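Local coordinates for protein uronate dehydrogenase (Agrobacterium tumefaciens, PDB 3RFX) that oxidises uronic acids with NAD as the hydride acceptor, probably to aldaric acid lactones, at residues 29-34 / 44-49; 66-71 / 104-109. The protein carries 1 engineered substitution. All blocks are in the same frame, centred on the assembly; numbering follows the deposited sequence.

How the contacts relate
Both contacts are neighbouring-strand pairings in the same parallel sheet of the Rossmann fold, with strand 5-9 running between them: it borders strand 30-34 of contact 1 on one side and strand 67-70 of contact 2 on the other. Their centres lie about 14 Å apart and their nearest atoms about 7 Å, so they do not touch. Contact 1 is partly buried at one border of the sheet, about 19 Å from the centre of the chain, while contact 2 is buried at about 10 Å. Each runs toward the bound NAD: Asp34 of contact 1 holds the adenosine ribose, and the Leu71 side chain of contact 2 comes within about 5 Å of the cofactor.

Contact 1: residues 29-34 / 44-49; sequences ILRLAD and NEECVQ. With NAD (nicotinamide-adenine-dinucleotide), chain D.
Strands 30-34 and 45-49 run parallel, their axes 4.6 Å apart at closest and 19° from each other, joined by a ladder of five backbone hydrogen bonds from Leu30 N to Asn44 O through to Asp34 N on Val48 O. This is the border of the Rossmann sheet in an NAD-dependent dehydrogenase of the epimerase/dehydratase family: 45-49 is the outermost strand on this side of the chain, and strand 5-9 flanks 30-34 on the other. The main cross-strand side-chain link joins Arg31 and Glu46, on the face they share with Ala33 and Val48. Arg31 grips the carboxylate side-on, sending both NE (2.8 Å) and NH2 (3.0 Å) to the single oxygen Glu46 OE1, which lies within the guanidinium plane; the guanidinium and carboxylate planes are nearly coplanar, 24° apart. A bend at chi3 (-64°) in the otherwise extended arginine brings NE and NH2 edge-on to Glu46 OE1. Arg31 NH1 is held by the carbonyls of Met61 and Ala63, and Glu46 OE2 pairs with Arg5, so the link is tied into its surroundings at both ends. Beside it, the CG2 branch of Ile29 packs 3.7 Å from Glu46 CD, and Val48 CG2 lies 4.1 Å from Arg31 CD. On the other face Leu32 reaches across to Glu45, its CD2 meeting the chain from CG to OE2; the Glu45 carboxylate itself pairs with Arg20 of helix 14-22. At the C-terminal end of its strand Asp34 takes the cofactor, an acidic residue that accepts a hydrogen bond from each hydroxyl of the adenosine ribose diol, as in classical NAD-binding Rossmann folds. The backbone N of Ala12 and of Ser36 steady its two oxygens, while NAD O3B donates to Asp34 OD1 and NAD O2B to Asp34 OD2, each at 2.7 Å.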
loop_
_atom_site.group_PDB
_atom_site.type_symbol
_atom_site.label_atom_id
_atom_site.label_comp_id
_atom_site.label_asym_id
_atom_site.label_seq_id
_atom_site.Cartn_x
_atom_site.Cartn_y
_atom_site.Cartn_z
ATOM N N ILE A 29 27.462 31.644 19.843
ATOM C CA ILE A 29 28.079 30.890 20.923
ATOM C C ILE A 29 27.773 29.401 20.816
ATOM O O ILE A 29 26.622 29.001 20.651
ATOM C CB ILE A 29 27.576 31.371 22.285
ATOM C CG1 ILE A 29 27.943 32.844 22.491
ATOM C CG2 ILE A 29 28.140 30.496 23.404
ATOM C CD1 ILE A 29 27.121 33.518 23.572
ATOM N N LEU A 30 28.809 28.576 20.923
ATOM C CA LEU A 30 28.618 27.138 20.940
ATOM C C LEU A 30 28.818 26.631 22.360
ATOM O O LEU A 30 29.889 26.805 22.942
ATOM C CB LEU A 30 29.618 26.467 19.995
ATOM C CG LEU A 30 29.240 25.120 19.384
ATOM C CD1 LEU A 30 27.967 25.254 18.565
ATOM C CD2 LEU A 30 30.387 24.616 18.511
ATOM N N ARG A 31 27.786 26.021 22.930
ATOM C CA ARG A 31 27.920 25.408 24.238
ATOM C C ARG A 31 28.129 23.911 24.077
ATOM O O ARG A 31 27.288 23.221 23.501
ATOM C CB ARG A 31 26.697 25.678 25.118
ATOM C CG ARG A 31 26.784 25.034 26.487
ATOM C CD ARG A 31 25.589 25.398 27.352
ATOM N NE ARG A 31 25.542 26.831 27.633
ATOM C CZ ARG A 31 24.539 27.426 28.272
ATOM N NH1 ARG A 31 23.498 26.713 28.682
ATOM N NH2 ARG A 31 24.571 28.735 28.490
ATOM N N LEU A 32 29.259 23.425 24.581
ATOM C CA LEU A 32 29.620 22.013 24.506
ATOM C C LEU A 32 29.420 21.356 25.858
ATOM O O LEU A 32 29.797 21.916 26.893
ATOM C CB LEU A 32 31.086 21.846 24.071
ATOM C CG LEU A 32 31.542 22.311 22.686
ATOM C CD1 LEU A 32 30.469 22.034 21.624
ATOM C CD2 LEU A 32 31.922 23.784 22.689
ATOM N N ALA A 33 28.832 20.167 25.860
ATOM C CA ALA A 33 28.616 19.443 27.105
ATOM C C ALA A 33 28.985 17.972 26.969
ATOM O O ALA A 33 28.885 17.393 25.887
ATOM C CB ALA A 33 27.162 19.588 27.571
ATOM N N ASP A 34 29.417 17.378 28.076
ATOM C CA ASP A 34 29.686 15.948 28.133
ATOM C C ASP A 34 29.867 15.545 29.587
ATOM O O ASP A 34 30.133 16.394 30.440
ATOM C CB ASP A 34 30.936 15.592 27.320
ATOM C CG ASP A 34 30.946 14.132 26.865
ATOM O OD1 ASP A 34 30.856 13.906 25.647
ATOM O OD2 ASP A 34 31.036 13.217 27.715
ATOM N N ASN A 44 34.078 32.211 21.841
ATOM C CA ASN A 44 32.777 31.818 21.308
ATOM C C ASN A 44 32.355 30.412 21.721
ATOM O O ASN A 44 31.500 29.805 21.082
ATOM C CB ASN A 44 32.759 31.941 19.782
ATOM C CG ASN A 44 33.124 33.336 19.305
ATOM O OD1 ASN A 44 32.912 34.322 20.012
ATOM N ND2 ASN A 44 33.675 33.424 18.097
ATOM N N GLU A 45 32.954 29.899 22.790
ATOM C CA GLU A 45 32.584 28.588 23.306
ATOM C C GLU A 45 32.276 28.648 24.787
ATOM O O GLU A 45 32.860 29.443 25.519
ATOM C CB GLU A 45 33.704 27.569 23.089
ATOM C CG GLU A 45 33.896 27.098 21.657
ATOM C CD GLU A 45 34.944 25.999 21.562
ATOM O OE1 GLU A 45 35.855 25.969 22.418
ATOM O OE2 GLU A 45 34.857 25.159 20.643
ATOM N N GLU A 46 31.356 27.794 25.221
ATOM C CA GLU A 46 31.132 27.539 26.632
ATOM C C GLU A 46 31.253 26.039 26.808
ATOM O O GLU A 46 30.765 25.283 25.970
ATOM C CB GLU A 46 29.740 28.011 27.064
ATOM C CG GLU A 46 29.536 29.520 26.961
ATOM C CD GLU A 46 28.074 29.941 27.092
ATOM O OE1 GLU A 46 27.184 29.061 27.124
ATOM O OE2 GLU A 46 27.813 31.161 27.147
ATOM N N CYS A 47 31.918 25.597 27.870
ATOM C CA CYS A 47 32.051 24.165 28.112
ATOM C C CYS A 47 31.413 23.770 29.435
ATOM O O CYS A 47 31.605 24.428 30.453
ATOM C CB CYS A 47 33.517 23.717 28.051
ATOM S SG CYS A 47 34.211 23.706 26.382
ATOM N N VAL A 48 30.653 22.684 29.408
ATOM C CA VAL A 48 29.900 22.256 30.569
ATOM C C VAL A 48 30.117 20.774 30.831
ATOM O O VAL A 48 30.134 19.969 29.903
ATOM C CB VAL A 48 28.392 22.524 30.371
ATOM C CG1 VAL A 48 27.582 21.850 31.464
ATOM C CG2 VAL A 48 28.125 24.018 30.331
ATOM N N GLN A 49 30.285 20.412 32.095
ATOM C CA GLN A 49 30.421 19.011 32.458
ATOM C C GLN A 49 29.224 18.579 33.282
ATOM O O GLN A 49 28.979 19.115 34.362
ATOM C CB GLN A 49 31.720 18.759 33.239
ATOM C CG GLN A 49 31.982 17.281 33.534
ATOM C CD GLN A 49 33.385 17.008 34.070
ATOM O OE1 GLN A 49 34.154 17.932 34.342
ATOM N NE2 GLN A 49 33.721 15.730 34.222
HETATM P PA NAD D . 30.552 8.309 21.517
HETATM O O1A NAD D . 30.227 6.885 22.433
HETATM O O2A NAD D . 31.968 8.343 20.587
HETATM O O5B NAD D . 29.986 9.818 22.140
HETATM C C5B NAD D . 29.119 9.722 23.214
HETATM C C4B NAD D . 29.322 10.776 24.303
HETATM O O4B NAD D . 28.228 10.873 25.204
HETATM C C3B NAD D . 30.552 10.583 25.076
HETATM O O3B NAD D . 31.607 11.452 24.861
HETATM C C2B NAD D . 30.113 10.203 26.428
HETATM O O2B NAD D . 30.991 10.491 27.508
HETATM C C1B NAD D . 28.764 10.827 26.510
HETATM N N9A NAD D . 27.876 10.261 27.488
HETATM C C8A NAD D . 27.605 8.893 27.711
HETATM N N7A NAD D . 26.778 8.814 28.809
HETATM C C5A NAD D . 26.561 10.126 29.284
HETATM C C6A NAD D . 25.807 10.621 30.363
HETATM N N6A NAD D . 25.115 9.718 31.215
HETATM N N1A NAD D . 25.769 11.985 30.592
HETATM C C2A NAD D . 26.454 12.866 29.782
HETATM N N3A NAD D . 27.217 12.368 28.674
HETATM C C4A NAD D . 27.250 11.013 28.461
HETATM O O3 NAD D . 29.415 8.155 20.463
HETATM P PN NAD D . 29.480 8.662 18.956
HETATM O O1N NAD D . 30.257 9.962 18.849
HETATM O O2N NAD D . 30.125 7.618 18.053
HETATM O O5D NAD D . 27.993 8.918 18.483
#

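Contact 2: residues 66-71 / 104-109; sequences DGIVHL and PRIVFA
Pro104 opens the pairing by setting its ring against the start of strand 67-70: its CB lies 3.6 Å from Asp66 C, and its CG meets the CD1 end of Ile68 at 4.0 Å. Arg105 contributes its carbonyl, taking the N-H of Ile68 (Ile68 N to Arg105 O, 2.9 Å), while its guanidinium leads off to Glu157 and the carbonyl of Ala195. Ile106 lies side by side with Ile68, both pointing to the face covered by helix 80-100. In each, CG1 stands anti to the carbonyl carbon (chi1 -57° in Ile68, -63° in Ile106), which aligns the two side chains and brings Ile68 CD1 to 4.1 Å from Ile106 CG1. Val107 bonds with both its N and its O, to Ile68 O and His70 N, while its side chain turns to the opposite face, beside Val69 and helix 182-194. Phe108 and His70 meet edge to edge, His70 CD2 lying 3.7 Å from Phe108 CD1 near both ring planes; the bond from His70 ND1 to Thr9 helps fix the imidazole. Ala109 closes the ladder with its N on His70 O (3.2 Å), and its methyl touches Leu71 CD2. Together with helix 80-100, the two strands form a parallel beta-alpha-beta unit at the heart of the Rossmann fold.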
loop_
_atom_site.group_PDB
_atom_site.type_symbol
_atom_site.label_atom_id
_atom_site.label_comp_id
_atom_site.label_asym_id
_atom_site.label_seq_id
_atom_site.Cartn_x
_atom_site.Cartn_y
_atom_site.Cartn_z
ATOM N N ASP A 66 19.289 27.988 21.967
ATOM C CA ASP A 66 18.278 28.159 20.928
ATOM C C ASP A 66 18.104 26.904 20.077
ATOM O O ASP A 66 17.183 26.817 19.271
ATOM C CB ASP A 66 18.671 29.330 20.038
ATOM C CG ASP A 66 18.826 30.612 20.824
ATOM O OD1 ASP A 66 17.835 31.013 21.468
ATOM O OD2 ASP A 66 19.935 31.196 20.825
ATOM N N GLY A 67 18.998 25.940 20.260
ATOM C CA GLY A 67 18.971 24.703 19.493
ATOM C C GLY A 67 19.836 23.666 20.177
ATOM O O GLY A 67 20.767 24.015 20.911
ATOM N N ILE A 68 19.536 22.391 19.947
ATOM C CA ILE A 68 20.287 21.305 20.575
ATOM C C ILE A 68 20.629 20.239 19.542
ATOM O O ILE A 68 19.751 19.768 18.805
ATOM C CB ILE A 68 19.488 20.609 21.687
ATOM C CG1 ILE A 68 19.037 21.600 22.770
ATOM C CG2 ILE A 68 20.320 19.493 22.334
ATOM C CD1 ILE A 68 18.175 20.957 23.843
ATOM N N VAL A 69 21.905 19.872 19.486
ATOM C CA VAL A 69 22.330 18.692 18.745
ATOM C C VAL A 69 22.698 17.664 19.802
ATOM O O VAL A 69 23.728 17.775 20.473
ATOM C CB VAL A 69 23.508 18.987 17.811
ATOM C CG1 VAL A 69 23.989 17.696 17.130
ATOM C CG2 VAL A 69 23.098 20.013 16.762
ATOM N N HIS A 70 21.821 16.687 19.990
ATOM C CA HIS A 70 21.964 15.749 21.091
ATOM C C HIS A 70 22.729 14.487 20.679
ATOM O O HIS A 70 22.129 13.512 20.218
ATOM C CB HIS A 70 20.592 15.369 21.654
ATOM C CG HIS A 70 20.661 14.467 22.842
ATOM N ND1 HIS A 70 21.509 14.702 23.903
ATOM C CD2 HIS A 70 19.989 13.329 23.141
ATOM C CE1 HIS A 70 21.366 13.742 24.798
ATOM N NE2 HIS A 70 20.443 12.901 24.365
ATOM N N LEU A 71 24.044 14.510 20.878
ATOM C CA LEU A 71 24.916 13.379 20.541
ATOM C C LEU A 71 25.276 12.558 21.776
ATOM O O LEU A 71 25.784 11.434 21.673
ATOM C CB LEU A 71 26.186 13.891 19.870
ATOM C CG LEU A 71 25.962 14.776 18.644
ATOM C CD1 LEU A 71 27.272 15.309 18.096
ATOM C CD2 LEU A 71 25.182 14.017 17.563
ATOM N N PRO A 104 13.696 24.627 22.527
ATOM C CA PRO A 104 14.658 24.744 21.432
ATOM C C PRO A 104 14.576 23.477 20.568
ATOM O O PRO A 104 14.425 22.379 21.110
ATOM C CB PRO A 104 16.007 24.793 22.165
ATOM C CG PRO A 104 15.743 24.098 23.466
ATOM C CD PRO A 104 14.363 24.552 23.836
ATOM N N ARG A 105 14.647 23.644 19.255
ATOM C CA ARG A 105 14.574 22.520 18.324
ATOM C C ARG A 105 15.730 21.545 18.578
ATOM O O ARG A 105 16.859 21.971 18.838
ATOM C CB ARG A 105 14.629 23.054 16.895
ATOM C CG ARG A 105 14.452 22.007 15.806
ATOM C CD ARG A 105 14.263 22.677 14.457
ATOM N NE ARG A 105 12.947 23.318 14.353
ATOM C CZ ARG A 105 12.542 23.999 13.285
ATOM N NH1 ARG A 105 13.346 24.120 12.241
ATOM N NH2 ARG A 105 11.328 24.556 13.258
ATOM N N ILE A 106 15.438 20.246 18.488
ATOM C CA ILE A 106 16.417 19.200 18.791
ATOM C C ILE A 106 16.765 18.342 17.573
ATOM O O ILE A 106 15.876 17.889 16.849
ATOM C CB ILE A 106 15.889 18.281 19.897
ATOM C CG1 ILE A 106 15.696 19.081 21.192
ATOM C CG2 ILE A 106 16.829 17.074 20.130
ATOM C CD1 ILE A 106 14.849 18.371 22.211
ATOM N N VAL A 107 18.058 18.147 17.330
ATOM C CA VAL A 107 18.500 17.078 16.428
ATOM C C VAL A 107 18.906 15.914 17.325
ATOM O O VAL A 107 19.875 16.014 18.077
ATOM C CB VAL A 107 19.679 17.510 15.529
ATOM C CG1 VAL A 107 20.211 16.322 14.698
ATOM C CG2 VAL A 107 19.266 18.635 14.599
ATOM N N PHE A 108 18.143 14.828 17.285
ATOM C CA PHE A 108 18.417 13.669 18.123
ATOM C C PHE A 108 19.239 12.633 17.357
ATOM O O PHE A 108 18.858 12.226 16.265
ATOM C CB PHE A 108 17.101 13.040 18.582
ATOM C CG PHE A 108 17.265 11.748 19.338
ATOM C CD1 PHE A 108 18.168 11.646 20.386
ATOM C CD2 PHE A 108 16.493 10.640 19.019
ATOM C CE1 PHE A 108 18.306 10.461 21.098
ATOM C CE2 PHE A 108 16.629 9.447 19.729
ATOM C CZ PHE A 108 17.528 9.363 20.771
ATOM N N ALA A 109 20.364 12.211 17.930
ATOM C CA ALA A 109 21.133 11.106 17.355
ATOM C C ALA A 109 20.464 9.778 17.687
ATOM O O ALA A 109 20.768 9.161 18.705
ATOM C CB ALA A 109 22.567 11.117 17.885
#